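Local coordinates for putative glycosyltransferase (Mannosyltransferase) involved in glycosylating the PBCV-1 major capsid protein (Paramecium bursaria Chlorella virus 1, PDB 2P73) that is a glycosyltransferase involved in glycosylating the virus major capsid protein, Vp54, its N-terminal domain, held in this chain, binding a UDP-sugar donor and manganese, at the uridine-5'-diphosphate site. Numbering follows the deposited sequence.

The uridine-5'-diphosphate site. Residues 13-15, 55-56, 59, 78, 80-82, 195, 197-198, 204. With UDP (uridine-5'-diphosphate), chain B; MN (manganese (II) ion), chain C.
Manganese ties the diphosphate of UDP to a DXD motif, the hallmark of GT-A glycosyltransferases, formed by Asp80, Ser81 and Asp82. The ion binds UDP O1A (alpha-phosphate) and O1B (beta-phosphate), Asp80 OD2, Asp82 OD1 and His195 NE2, near square-pyramidal as modelled, though further ligands such as water may be unseen. Two carboxylates suit a divalent cation, and the imidazole adds a neutral donor. Asp82 CG sits in the crowded position between backbone N and carbonyl carbon (chi1 56°), putting its carboxylate at the metal. Arg204, extended from CG to NE, reaches the phosphates end-on, its positive charge and two N-H ends matching them. NH1 hydrogen-bonds UDP O2A of the alpha-phosphate; Arg204 NH2 hydrogen-bonds and salt-bridges UDP O2B of the beta-phosphate at 2.7 Å, both near the guanidinium plane. Gly198 N also donates to UDP O2B, so two donors grip this oxygen.

The uracil is read by backbone. Phe15 N donates to UDP O2 at 3.0 Å. Phe15 O accepts from UDP N3 at 2.6 Å, in its carbonyl plane, which would suit uracil, whose N3 carries a hydrogen where cytosine has an acceptor. Leu55 CB and CD1 lie over one face of the base and His14 CE1 over the other, sandwiching it. The ribose hydroxyl UDP O2' donates to Gly13 O at 2.7 Å from above the carbonyl plane, and Ser81 N donates to UDP O3'. His56 turns one ring face to UDP C5', a CH-pi contact.

Second-shell bonds set these groups. Trp78 NE1 donates in its ring plane to Asp80 OD1 (2.7 Å), which also salt-bridges Arg59 NH1, leaving OD2 turned to the metal; both would favour the ionised carboxylate. Arg59 CB caps the indole face. Arg204's guanidinium lies with one face over Asp82 CG, and its NH2 salt-bridges Asp82 OD2. His14 ND1 and Ser81 OG share a hydrogen bond; OG reaches UDP O1A through a water.

The site thus holds the nucleotide of a UDP-sugar, and the metal probably stabilises the diphosphate leaving group during glycosyl transfer.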
ATOM      1  N   GLY A  13       2.607  -8.261  -1.586  1.00 36.75           N
ATOM      2  CA  GLY A  13       2.855  -9.322  -2.539  1.00 38.81           C
ATOM      3  C   GLY A  13       3.788  -8.814  -3.611  1.00 40.17           C
ATOM      4  O   GLY A  13       3.814  -7.616  -3.902  1.00 40.57           O
ATOM      5  N   HIS A  14       4.559  -9.722  -4.193  1.00 41.57           N
ATOM      6  CA  HIS A  14       5.524  -9.350  -5.214  1.00 43.39           C
ATOM      7  C   HIS A  14       5.820 -10.508  -6.142  1.00 44.40           C
ATOM      8  O   HIS A  14       6.133 -11.616  -5.687  1.00 45.16           O
ATOM      9  CB  HIS A  14       6.826  -8.853  -4.575  1.00 43.07           C
ATOM     10  CG  HIS A  14       7.812  -8.308  -5.559  1.00 43.87           C
ATOM     11  ND1 HIS A  14       7.787  -6.998  -5.992  1.00 43.86           N
ATOM     12  CD2 HIS A  14       8.856  -8.896  -6.195  1.00 44.18           C
ATOM     13  CE1 HIS A  14       8.775  -6.800  -6.848  1.00 44.53           C
ATOM     14  NE2 HIS A  14       9.438  -7.936  -6.988  1.00 45.81           N
ATOM     15  N   PHE A  15       5.711 -10.235  -7.440  1.00 45.37           N
ATOM     16  CA  PHE A  15       6.191 -11.132  -8.479  1.00 46.27           C
ATOM     17  C   PHE A  15       7.400 -10.497  -9.154  1.00 46.93           C
ATOM     18  O   PHE A  15       7.321  -9.352  -9.604  1.00 46.98           O
ATOM     19  CB  PHE A  15       5.100 -11.427  -9.526  1.00 46.13           C
ATOM     20  CG  PHE A  15       5.605 -12.209 -10.710  1.00 45.87           C
ATOM     21  CD1 PHE A  15       6.157 -11.551 -11.816  1.00 45.79           C
ATOM     22  CD2 PHE A  15       5.573 -13.603 -10.703  1.00 46.13           C
ATOM     23  CE1 PHE A  15       6.656 -12.275 -12.909  1.00 46.33           C
ATOM     24  CE2 PHE A  15       6.060 -14.344 -11.793  1.00 46.33           C
ATOM     25  CZ  PHE A  15       6.604 -13.674 -12.900  1.00 46.43           C
ATOM     26  N   LEU A  55       0.499  -6.378 -12.922  1.00 40.68           N
ATOM     27  CA  LEU A  55       1.170  -6.513 -11.625  1.00 40.29           C
ATOM     28  C   LEU A  55       0.871  -5.321 -10.710  1.00 39.81           C
ATOM     29  O   LEU A  55       0.692  -5.486  -9.507  1.00 39.72           O
ATOM     30  CB  LEU A  55       2.681  -6.702 -11.791  1.00 40.76           C
ATOM     31  CG  LEU A  55       3.160  -7.916 -12.603  1.00 41.33           C
ATOM     32  CD1 LEU A  55       4.650  -7.786 -12.853  1.00 42.97           C
ATOM     33  CD2 LEU A  55       2.854  -9.235 -11.895  1.00 40.95           C
ATOM     34  N   HIS A  56       0.794  -4.129 -11.293  1.00 39.11           N
ATOM     35  CA  HIS A  56       0.441  -2.938 -10.542  1.00 39.16           C
ATOM     36  C   HIS A  56      -1.008  -2.911 -10.077  1.00 38.51           C
ATOM     37  O   HIS A  56      -1.296  -2.337  -9.040  1.00 38.08           O
ATOM     38  CB  HIS A  56       0.751  -1.676 -11.340  1.00 39.50           C
ATOM     39  CG  HIS A  56       2.191  -1.278 -11.284  1.00 41.54           C
ATOM     40  ND1 HIS A  56       2.621  -0.132 -10.645  1.00 43.29           N
ATOM     41  CD2 HIS A  56       3.302  -1.875 -11.780  1.00 41.11           C
ATOM     42  CE1 HIS A  56       3.935  -0.029 -10.777  1.00 43.67           C
ATOM     43  NE2 HIS A  56       4.371  -1.078 -11.454  1.00 42.65           N
ATOM     44  N   ARG A  59      -2.831  -5.573  -6.495  1.00 37.26           N
ATOM     45  CA  ARG A  59      -3.243  -5.237  -5.144  1.00 37.01           C
ATOM     46  C   ARG A  59      -4.745  -5.234  -4.958  1.00 37.11           C
ATOM     47  O   ARG A  59      -5.221  -5.424  -3.841  1.00 36.90           O
ATOM     48  CB  ARG A  59      -2.668  -3.884  -4.736  1.00 37.31           C
ATOM     49  CG  ARG A  59      -3.407  -2.630  -5.246  1.00 37.32           C
ATOM     50  CD  ARG A  59      -2.492  -1.416  -5.074  1.00 37.48           C
ATOM     51  NE  ARG A  59      -1.373  -1.514  -6.002  1.00 36.26           N
ATOM     52  CZ  ARG A  59      -0.309  -0.720  -6.027  1.00 36.36           C
ATOM     53  NH1 ARG A  59      -0.158   0.255  -5.143  1.00 38.12           N
ATOM     54  NH2 ARG A  59       0.616  -0.919  -6.948  1.00 34.32           N
ATOM     55  N   TRP A  78      -2.751  -1.837   2.230  1.00 31.30           N
ATOM     56  CA  TRP A  78      -1.830  -2.222   1.194  1.00 31.10           C
ATOM     57  C   TRP A  78      -0.515  -1.473   1.374  1.00 31.37           C
ATOM     58  O   TRP A  78      -0.501  -0.248   1.520  1.00 31.15           O
ATOM     59  CB  TRP A  78      -2.378  -1.930  -0.207  1.00 30.30           C
ATOM     60  CG  TRP A  78      -1.314  -2.187  -1.247  1.00 28.79           C
ATOM     61  CD1 TRP A  78      -0.499  -1.249  -1.864  1.00 28.39           C
ATOM     62  CD2 TRP A  78      -0.923  -3.458  -1.770  1.00 26.93           C
ATOM     63  NE1 TRP A  78       0.355  -1.876  -2.740  1.00 28.22           N
ATOM     64  CE2 TRP A  78       0.133  -3.229  -2.688  1.00 28.18           C
ATOM     65  CE3 TRP A  78      -1.358  -4.775  -1.553  1.00 26.87           C
ATOM     66  CZ2 TRP A  78       0.758  -4.277  -3.391  1.00 29.79           C
ATOM     67  CZ3 TRP A  78      -0.740  -5.808  -2.258  1.00 27.98           C
ATOM     68  CH2 TRP A  78       0.293  -5.552  -3.173  1.00 26.86           C
ATOM     69  N   ASP A  80       3.189  -1.490  -0.676  1.00 32.00           N
ATOM     70  CA  ASP A  80       4.011  -1.957  -1.771  1.00 32.46           C
ATOM     71  C   ASP A  80       5.170  -2.780  -1.221  1.00 33.12           C
ATOM     72  O   ASP A  80       5.655  -2.539  -0.101  1.00 32.82           O
ATOM     73  CB  ASP A  80       4.565  -0.777  -2.539  1.00 31.99           C
ATOM     74  CG  ASP A  80       3.672  -0.338  -3.706  1.00 33.77           C
ATOM     75  OD1 ASP A  80       2.602  -0.917  -3.958  1.00 36.28           O
ATOM     76  OD2 ASP A  80       4.051   0.614  -4.402  1.00 34.52           O
ATOM     77  N   SER A  81       5.620  -3.731  -2.035  1.00 33.49           N
ATOM     78  CA  SER A  81       6.787  -4.552  -1.766  1.00 33.72           C
ATOM     79  C   SER A  81       8.099  -3.796  -1.552  1.00 33.72           C
ATOM     80  O   SER A  81       9.079  -4.380  -1.062  1.00 33.74           O
ATOM     81  CB  SER A  81       6.961  -5.583  -2.895  1.00 34.08           C
ATOM     82  OG  SER A  81       7.128  -4.947  -4.145  1.00 35.34           O
ATOM     83  N   ASP A  82       8.145  -2.515  -1.917  1.00 33.64           N
ATOM     84  CA  ASP A  82       9.340  -1.694  -1.642  1.00 32.81           C
ATOM     85  C   ASP A  82       9.090  -0.695  -0.520  1.00 33.04           C
ATOM     86  O   ASP A  82       9.765   0.339  -0.418  1.00 32.69           O
ATOM     87  CB  ASP A  82       9.803  -0.984  -2.910  1.00 33.47           C
ATOM     88  CG  ASP A  82       8.715  -0.145  -3.534  1.00 34.35           C
ATOM     89  OD1 ASP A  82       7.529  -0.401  -3.246  1.00 35.89           O
ATOM     90  OD2 ASP A  82       9.034   0.795  -4.292  1.00 37.91           O
ATOM     91  N   HIS A 195       9.085   4.342   1.789  1.00 34.52           N
ATOM     92  CA  HIS A 195       8.812   3.854   0.423  1.00 35.63           C
ATOM     93  C   HIS A 195      10.019   4.116  -0.468  1.00 36.62           C
ATOM     94  O   HIS A 195      10.400   5.269  -0.678  1.00 36.81           O
ATOM     95  CB  HIS A 195       7.607   4.586  -0.185  1.00 34.95           C
ATOM     96  CG  HIS A 195       7.039   3.955  -1.428  1.00 33.77           C
ATOM     97  ND1 HIS A 195       5.843   4.368  -1.968  1.00 32.39           N
ATOM     98  CD2 HIS A 195       7.462   2.927  -2.208  1.00 34.24           C
ATOM     99  CE1 HIS A 195       5.562   3.638  -3.033  1.00 33.22           C
ATOM    100  NE2 HIS A 195       6.525   2.751  -3.203  1.00 29.80           N
ATOM    101  N   CYS A 197      10.275   4.236  -3.509  1.00 42.71           N
ATOM    102  CA  CYS A 197       9.534   4.443  -4.761  1.00 43.02           C
ATOM    103  C   CYS A 197      10.391   4.929  -5.948  1.00 43.09           C
ATOM    104  O   CYS A 197      11.237   5.834  -5.792  1.00 43.01           O
ATOM    105  CB  CYS A 197       8.424   5.445  -4.492  1.00 42.08           C
ATOM    106  SG  CYS A 197       7.535   5.949  -5.954  1.00 46.61           S
ATOM    107  N   GLY A 198      10.148   4.345  -7.125  1.00 42.74           N
ATOM    108  CA  GLY A 198      10.781   4.801  -8.373  1.00 42.74           C
ATOM    109  C   GLY A 198      12.289   4.578  -8.477  1.00 43.13           C
ATOM    110  O   GLY A 198      13.011   5.415  -9.042  1.00 42.53           O
ATOM    111  N   ARG A 204      17.143  -1.007  -4.819  1.00 39.43           N
ATOM    112  CA  ARG A 204      16.326  -1.415  -3.665  1.00 39.59           C
ATOM    113  C   ARG A 204      16.993  -2.545  -2.861  1.00 39.72           C
ATOM    114  O   ARG A 204      16.960  -2.535  -1.633  1.00 39.51           O
ATOM    115  CB  ARG A 204      14.914  -1.829  -4.110  1.00 39.23           C
ATOM    116  CG  ARG A 204      14.073  -0.663  -4.634  1.00 39.27           C
ATOM    117  CD  ARG A 204      12.791  -1.126  -5.295  1.00 40.12           C
ATOM    118  NE  ARG A 204      11.961  -0.001  -5.741  1.00 39.82           N
ATOM    119  CZ  ARG A 204      10.945  -0.110  -6.586  1.00 40.38           C
ATOM    120  NH1 ARG A 204      10.611  -1.290  -7.082  1.00 39.48           N
ATOM    121  NH2 ARG A 204      10.270   0.971  -6.957  1.00 42.81           N
TER
HETATM  122  N1  UDP B 411       5.024  -5.248  -8.784  1.00 46.26           N
HETATM  123  C2  UDP B 411       5.460  -6.562  -8.922  1.00 45.33           C
HETATM  124  N3  UDP B 411       6.557  -6.850  -9.680  1.00 46.84           N
HETATM  125  C4  UDP B 411       7.257  -5.839 -10.293  1.00 47.16           C
HETATM  126  C5  UDP B 411       6.823  -4.511 -10.149  1.00 47.50           C
HETATM  127  C6  UDP B 411       5.548  -4.287  -9.617  1.00 45.30           C
HETATM  128  O2  UDP B 411       4.878  -7.505  -8.415  1.00 47.26           O
HETATM  129  O4  UDP B 411       8.248  -6.148 -10.958  1.00 47.65           O
HETATM  130  C1' UDP B 411       3.831  -4.978  -7.957  1.00 45.29           C
HETATM  131  C2' UDP B 411       4.257  -5.138  -6.509  1.00 44.22           C
HETATM  132  O2' UDP B 411       3.242  -5.842  -5.829  1.00 42.39           O
HETATM  133  C3' UDP B 411       4.424  -3.714  -6.010  1.00 42.54           C
HETATM  134  C4' UDP B 411       3.537  -2.884  -6.939  1.00 41.94           C
HETATM  135  O4' UDP B 411       3.335  -3.656  -8.114  1.00 43.67           O
HETATM  136  O3' UDP B 411       4.050  -3.628  -4.653  1.00 41.44           O
HETATM  137  C5' UDP B 411       4.129  -1.544  -7.339  1.00 39.95           C
HETATM  138  O5' UDP B 411       5.420  -1.750  -7.867  1.00 37.56           O
HETATM  139  PA  UDP B 411       6.578  -0.690  -7.570  1.00 37.01           P
HETATM  140  O1A UDP B 411       6.701  -0.456  -6.110  1.00 37.92           O
HETATM  141  O2A UDP B 411       7.870  -1.051  -8.163  1.00 37.80           O
HETATM  142  O3A UDP B 411       6.017   0.700  -8.192  1.00 37.51           O
HETATM  143  PB  UDP B 411       6.608   2.152  -7.824  1.00 38.59           P
HETATM  144  O1B UDP B 411       6.340   2.573  -6.419  1.00 39.67           O
HETATM  145  O2B UDP B 411       8.083   2.145  -7.969  1.00 39.01           O
HETATM  146  O3B UDP B 411       5.969   3.171  -8.714  1.00 39.47           O
HETATM  147 MN    MN C 214       6.385   1.137  -4.552  1.00  2.00          MN
HETATM  148  O   HOH W   1       8.317  -3.140  -5.371  1.00 43.55           O